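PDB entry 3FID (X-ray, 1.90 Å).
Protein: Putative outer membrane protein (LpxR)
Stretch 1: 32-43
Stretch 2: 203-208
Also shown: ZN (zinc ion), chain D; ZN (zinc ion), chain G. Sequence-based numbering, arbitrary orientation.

Stretch 1, residues 32-43: DYTAGLFLGYSH
Stretch 2 203-208: SRRGLI

Residues 33-43 form an extended strand that continues later in the chain; Asp32 precedes it. Residues 203-208 contain no regular helix or strand. A type I' turn runs from Arg204 to Leu207, closed by a hydrogen bond from Leu207 N to Arg204 O (3.0 Å). Arg205 (phi/psi 49/48) and Gly206 (101/-26) occupy its corners. At Gly206 a CB would be jammed against the preceding carbonyl oxygen, so the turn calls for glycine there.

The turn packs on one side of the strand. CA of Phe38 lies 7.1 Å from CA of Arg205, and CA of Ser42 lies 6.7 Å from CA of Leu207. Tyr33, Phe38 and Ser42 point toward the turn. Leu37, Leu39 and Tyr41 point away. No hydrogen bond crosses between the stretches; packing buries 410 Å² in total.

Phe38 is the centre. Its chi1 is t (170°) and chi2 is -79°. Arg205 CB sits 3.7 Å from the Phe38 ring centroid, 6° off the normal, a CH-pi contact over one face. Arg205 is m, t, p through chi3, with chi4 167°. This carries its guanidinium back over Phe38 CB, with CB over one face of the group. Arg205 NH2 is 3.5 Å from Tyr33 OH, but the angle is poor for a hydrogen bond; both atoms are satisfied elsewhere in the structure. Arg205 O, 3.2 Å from Phe38 CD1, is buried without a polar partner.

Leu207 is m, t. Its CD1 meets the Phe38 ring edge, 3.8 Å from CZ. Its CD2 lies 3.6 Å from Gly40 C. A CB on Gly40 would be tight against Leu207 CD2 and clash with Phe38 CE1.

Arg204 points away at CA-CB, but its m, m, m chain curls back, leaving NH1 3.8 Å from Ser42 OG. Ser42 chi1 is -94°, between wells.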

ATOM      1  N   ASP A  32      10.727   1.348  -7.682  1.00 11.19           N
ATOM      2  CA  ASP A  32       9.638   0.475  -8.158  1.00 10.82           C
ATOM      3  C   ASP A  32       8.228   1.062  -7.989  1.00 11.30           C
ATOM      4  O   ASP A  32       7.424   0.993  -8.908  1.00 10.72           O
ATOM      5  CB  ASP A  32       9.658  -0.891  -7.467  1.00 11.35           C
ATOM      6  CG  ASP A  32      10.897  -1.692  -7.754  1.00 10.40           C
ATOM      7  OD1 ASP A  32      12.022  -1.225  -7.471  1.00 13.37           O
ATOM      8  OD2 ASP A  32      10.721  -2.840  -8.206  1.00 14.19           O
ATOM      9  N   TYR A  33       7.916   1.553  -6.787  1.00 10.78           N
ATOM     10  CA  TYR A  33       6.604   2.140  -6.507  1.00 11.53           C
ATOM     11  C   TYR A  33       6.836   3.626  -6.361  1.00 11.65           C
ATOM     12  O   TYR A  33       7.412   4.094  -5.378  1.00 12.33           O
ATOM     13  CB  TYR A  33       6.033   1.531  -5.229  1.00 11.36           C
ATOM     14  CG  TYR A  33       4.710   2.070  -4.751  1.00  9.94           C
ATOM     15  CD1 TYR A  33       4.408   2.115  -3.380  1.00  8.48           C
ATOM     16  CD2 TYR A  33       3.731   2.486  -5.652  1.00 10.17           C
ATOM     17  CE1 TYR A  33       3.149   2.584  -2.916  1.00 10.10           C
ATOM     18  CE2 TYR A  33       2.466   2.950  -5.192  1.00 11.84           C
ATOM     19  CZ  TYR A  33       2.192   3.000  -3.839  1.00 11.33           C
ATOM     20  OH  TYR A  33       0.941   3.463  -3.415  1.00  8.80           O
ATOM     21  N   THR A  34       6.451   4.365  -7.391  1.00 11.55           N
ATOM     22  CA  THR A  34       6.864   5.761  -7.477  1.00 12.30           C
ATOM     23  C   THR A  34       5.856   6.781  -6.874  1.00 12.28           C
ATOM     24  O   THR A  34       6.268   7.802  -6.304  1.00 12.96           O
ATOM     25  CB  THR A  34       7.349   6.159  -8.923  1.00 12.65           C
ATOM     26  OG1 THR A  34       8.038   7.412  -8.860  1.00 15.64           O
ATOM     27  CG2 THR A  34       6.211   6.255  -9.930  1.00 13.09           C
ATOM     28  N   ALA A  35       4.562   6.505  -6.969  1.00 10.13           N
ATOM     29  CA  ALA A  35       3.572   7.400  -6.398  1.00 10.84           C
ATOM     30  C   ALA A  35       2.300   6.656  -6.062  1.00  9.99           C
ATOM     31  O   ALA A  35       1.892   5.737  -6.765  1.00  9.94           O
ATOM     32  CB  ALA A  35       3.247   8.564  -7.396  1.00 11.11           C
ATOM     33  N   GLY A  36       1.628   7.104  -5.003  1.00 10.28           N
ATOM     34  CA  GLY A  36       0.273   6.640  -4.731  1.00  9.50           C
ATOM     35  C   GLY A  36      -0.606   7.803  -4.302  1.00 10.68           C
ATOM     36  O   GLY A  36      -0.135   8.733  -3.623  1.00 10.86           O
ATOM     37  N   LEU A  37      -1.862   7.770  -4.741  1.00 10.29           N
ATOM     38  CA  LEU A  37      -2.921   8.672  -4.229  1.00 11.84           C
ATOM     39  C   LEU A  37      -4.123   7.811  -3.885  1.00 10.88           C
ATOM     40  O   LEU A  37      -4.492   6.914  -4.658  1.00 11.68           O
ATOM     41  CB  LEU A  37      -3.340   9.720  -5.265  1.00 13.21           C
ATOM     42  CG  LEU A  37      -4.220  10.859  -4.662  1.00 17.07           C
ATOM     43  CD1 LEU A  37      -3.633  11.475  -3.381  1.00 21.17           C
ATOM     44  CD2 LEU A  37      -4.479  11.987  -5.677  1.00 21.39           C
ATOM     45  N   PHE A  38      -4.737   8.093  -2.743  1.00 10.44           N
ATOM     46  CA  PHE A  38      -5.853   7.291  -2.233  1.00 10.76           C
ATOM     47  C   PHE A  38      -6.792   8.236  -1.479  1.00 11.28           C
ATOM     48  O   PHE A  38      -6.342   9.074  -0.704  1.00 12.35           O
ATOM     49  CB  PHE A  38      -5.288   6.173  -1.302  1.00 10.63           C
ATOM     50  CG  PHE A  38      -6.329   5.415  -0.503  1.00  8.45           C
ATOM     51  CD1 PHE A  38      -6.879   5.975   0.641  1.00 12.22           C
ATOM     52  CD2 PHE A  38      -6.688   4.102  -0.848  1.00  9.50           C
ATOM     53  CE1 PHE A  38      -7.828   5.285   1.413  1.00 10.16           C
ATOM     54  CE2 PHE A  38      -7.640   3.373  -0.080  1.00 10.35           C
ATOM     55  CZ  PHE A  38      -8.217   3.990   1.060  1.00 10.99           C
ATOM     56  N   LEU A  39      -8.087   8.098  -1.738  1.00 11.86           N
ATOM     57  CA  LEU A  39      -9.125   8.822  -1.001  1.00 12.67           C
ATOM     58  C   LEU A  39     -10.129   7.773  -0.581  1.00 11.67           C
ATOM     59  O   LEU A  39     -10.554   6.929  -1.395  1.00 12.42           O
ATOM     60  CB  LEU A  39      -9.751   9.908  -1.893  1.00 13.20           C
ATOM     61  CG  LEU A  39     -10.824  10.862  -1.348  1.00 15.09           C
ATOM     62  CD1 LEU A  39     -10.372  11.659  -0.120  1.00 19.51           C
ATOM     63  CD2 LEU A  39     -11.295  11.828  -2.450  1.00 19.42           C
ATOM     64  N   GLY A  40     -10.469   7.760   0.703  1.00 12.40           N
ATOM     65  CA  GLY A  40     -11.346   6.706   1.203  1.00 11.78           C
ATOM     66  C   GLY A  40     -12.314   7.208   2.268  1.00 12.97           C
ATOM     67  O   GLY A  40     -12.078   8.220   2.911  1.00 12.16           O
ATOM     68  N   TYR A  41     -13.419   6.484   2.418  1.00 13.74           N
ATOM     69  CA  TYR A  41     -14.409   6.786   3.449  1.00 15.20           C
ATOM     70  C   TYR A  41     -14.815   5.492   4.120  1.00 15.81           C
ATOM     71  O   TYR A  41     -15.100   4.517   3.429  1.00 15.31           O
ATOM     72  CB  TYR A  41     -15.652   7.447   2.838  1.00 16.02           C
ATOM     73  CG  TYR A  41     -16.752   7.676   3.867  1.00 17.85           C
ATOM     74  CD1 TYR A  41     -17.950   6.939   3.832  1.00 16.95           C
ATOM     75  CD2 TYR A  41     -16.568   8.604   4.886  1.00 19.34           C
ATOM     76  CE1 TYR A  41     -18.936   7.157   4.789  1.00 17.93           C
ATOM     77  CE2 TYR A  41     -17.524   8.808   5.846  1.00 17.53           C
ATOM     78  CZ  TYR A  41     -18.709   8.098   5.786  1.00 16.62           C
ATOM     79  OH  TYR A  41     -19.643   8.376   6.744  1.00 19.04           O
ATOM     80  N   SER A  42     -14.830   5.503   5.460  1.00 16.67           N
ATOM     81  CA  SER A  42     -15.240   4.372   6.267  1.00 18.66           C
ATOM     82  C   SER A  42     -16.444   4.768   7.101  1.00 18.42           C
ATOM     83  O   SER A  42     -16.427   5.782   7.758  1.00 19.07           O
ATOM     84  CB  SER A  42     -14.115   3.977   7.218  1.00 19.39           C
ATOM     85  OG  SER A  42     -13.319   2.962   6.634  1.00 24.13           O
ATOM     86  N   HIS A  43     -17.493   3.964   7.059  1.00 19.01           N
ATOM     87  CA  HIS A  43     -18.666   4.245   7.880  1.00 18.46           C
ATOM     88  C   HIS A  43     -18.864   3.119   8.895  1.00 18.53           C
ATOM     89  O   HIS A  43     -18.842   1.974   8.523  1.00 17.48           O
ATOM     90  CB  HIS A  43     -19.900   4.390   6.987  1.00 18.81           C
ATOM     91  CG  HIS A  43     -21.161   4.670   7.744  1.00 18.98           C
ATOM     92  ND1 HIS A  43     -21.349   5.819   8.473  1.00 21.46           N
ATOM     93  CD2 HIS A  43     -22.284   3.931   7.908  1.00 22.72           C
ATOM     94  CE1 HIS A  43     -22.540   5.787   9.047  1.00 20.96           C
ATOM     95  NE2 HIS A  43     -23.130   4.655   8.708  1.00 21.08           N
ATOM     96  N   SER A 203      -3.525  -2.901   2.901  1.00 13.95           N
ATOM     97  CA  SER A 203      -3.101  -1.786   3.727  1.00 15.28           C
ATOM     98  C   SER A 203      -4.257  -0.771   3.864  1.00 15.09           C
ATOM     99  O   SER A 203      -5.080  -0.601   2.950  1.00 14.45           O
ATOM    100  CB  SER A 203      -1.784  -1.191   3.201  1.00 16.15           C
ATOM    101  OG  SER A 203      -1.992  -0.301   2.125  1.00 23.26           O
ATOM    102  N   ARG A 204      -4.366  -0.147   5.026  1.00 14.68           N
ATOM    103  CA  ARG A 204      -5.570   0.633   5.287  1.00 15.16           C
ATOM    104  C   ARG A 204      -5.456   2.047   4.702  1.00 13.95           C
ATOM    105  O   ARG A 204      -6.475   2.714   4.508  1.00 13.66           O
ATOM    106  CB  ARG A 204      -5.942   0.588   6.765  1.00 16.40           C
ATOM    107  CG  ARG A 204      -6.506  -0.814   7.214  1.00 17.33           C
ATOM    108  CD  ARG A 204      -8.024  -0.847   7.005  1.00 20.41           C
ATOM    109  NE  ARG A 204      -8.635  -0.073   8.078  1.00 22.03           N
ATOM    110  CZ  ARG A 204      -9.841   0.470   8.048  1.00 21.21           C
ATOM    111  NH1 ARG A 204     -10.616   0.365   6.969  1.00 23.22           N
ATOM    112  NH2 ARG A 204     -10.251   1.152   9.093  1.00 22.24           N
ATOM    113  N   ARG A 205      -4.226   2.465   4.389  1.00 13.77           N
ATOM    114  CA  ARG A 205      -3.963   3.715   3.637  1.00 13.90           C
ATOM    115  C   ARG A 205      -4.733   4.911   4.209  1.00 14.10           C
ATOM    116  O   ARG A 205      -5.379   5.669   3.477  1.00 14.17           O
ATOM    117  CB  ARG A 205      -4.277   3.523   2.135  1.00 14.09           C
ATOM    118  CG  ARG A 205      -3.482   2.351   1.516  1.00 13.49           C
ATOM    119  CD  ARG A 205      -3.718   2.204   0.019  1.00 13.31           C
ATOM    120  NE  ARG A 205      -3.123   3.287  -0.782  1.00 13.98           N
ATOM    121  CZ  ARG A 205      -2.988   3.229  -2.112  1.00 13.74           C
ATOM    122  NH1 ARG A 205      -3.400   2.149  -2.764  1.00 12.31           N
ATOM    123  NH2 ARG A 205      -2.414   4.230  -2.794  1.00 13.95           N
ATOM    124  N   GLY A 206      -4.657   5.083   5.522  1.00 14.53           N
ATOM    125  CA  GLY A 206      -5.313   6.226   6.158  1.00 14.51           C
ATOM    126  C   GLY A 206      -6.642   5.944   6.845  1.00 14.89           C
ATOM    127  O   GLY A 206      -7.020   6.668   7.752  1.00 13.93           O
ATOM    128  N   LEU A 207      -7.364   4.917   6.418  1.00 14.48           N
ATOM    129  CA  LEU A 207      -8.620   4.617   7.075  1.00 14.70           C
ATOM    130  C   LEU A 207      -8.369   4.143   8.503  1.00 15.43           C
ATOM    131  O   LEU A 207      -7.395   3.443   8.776  1.00 15.12           O
ATOM    132  CB  LEU A 207      -9.437   3.612   6.284  1.00 14.83           C
ATOM    133  CG  LEU A 207      -9.819   4.110   4.886  1.00 16.03           C
ATOM    134  CD1 LEU A 207     -10.306   2.943   4.048  1.00 16.56           C
ATOM    135  CD2 LEU A 207     -10.855   5.269   4.975  1.00 16.13           C
ATOM    136  N   ILE A 208      -9.249   4.559   9.405  1.00 15.80           N
ATOM    137  CA  ILE A 208      -9.104   4.261  10.842  1.00 16.87           C
ATOM    138  C   ILE A 208     -10.401   3.639  11.361  1.00 17.19           C
ATOM    139  O   ILE A 208     -11.483   4.146  11.081  1.00 17.54           O
ATOM    140  CB  ILE A 208      -8.752   5.559  11.648  1.00 17.16           C
ATOM    141  CG1 ILE A 208      -7.315   6.015  11.300  1.00 16.98           C
ATOM    142  CG2 ILE A 208      -8.914   5.342  13.183  1.00 18.00           C
ATOM    143  CD1 ILE A 208      -6.940   7.434  11.824  1.00 17.84           C
TER
HETATM  144 ZN    ZN D 298     -20.165   7.513   8.806  1.00 31.66          ZN
HETATM  145 ZN    ZN G 301       8.168   8.420  -7.439  0.50 27.13          ZN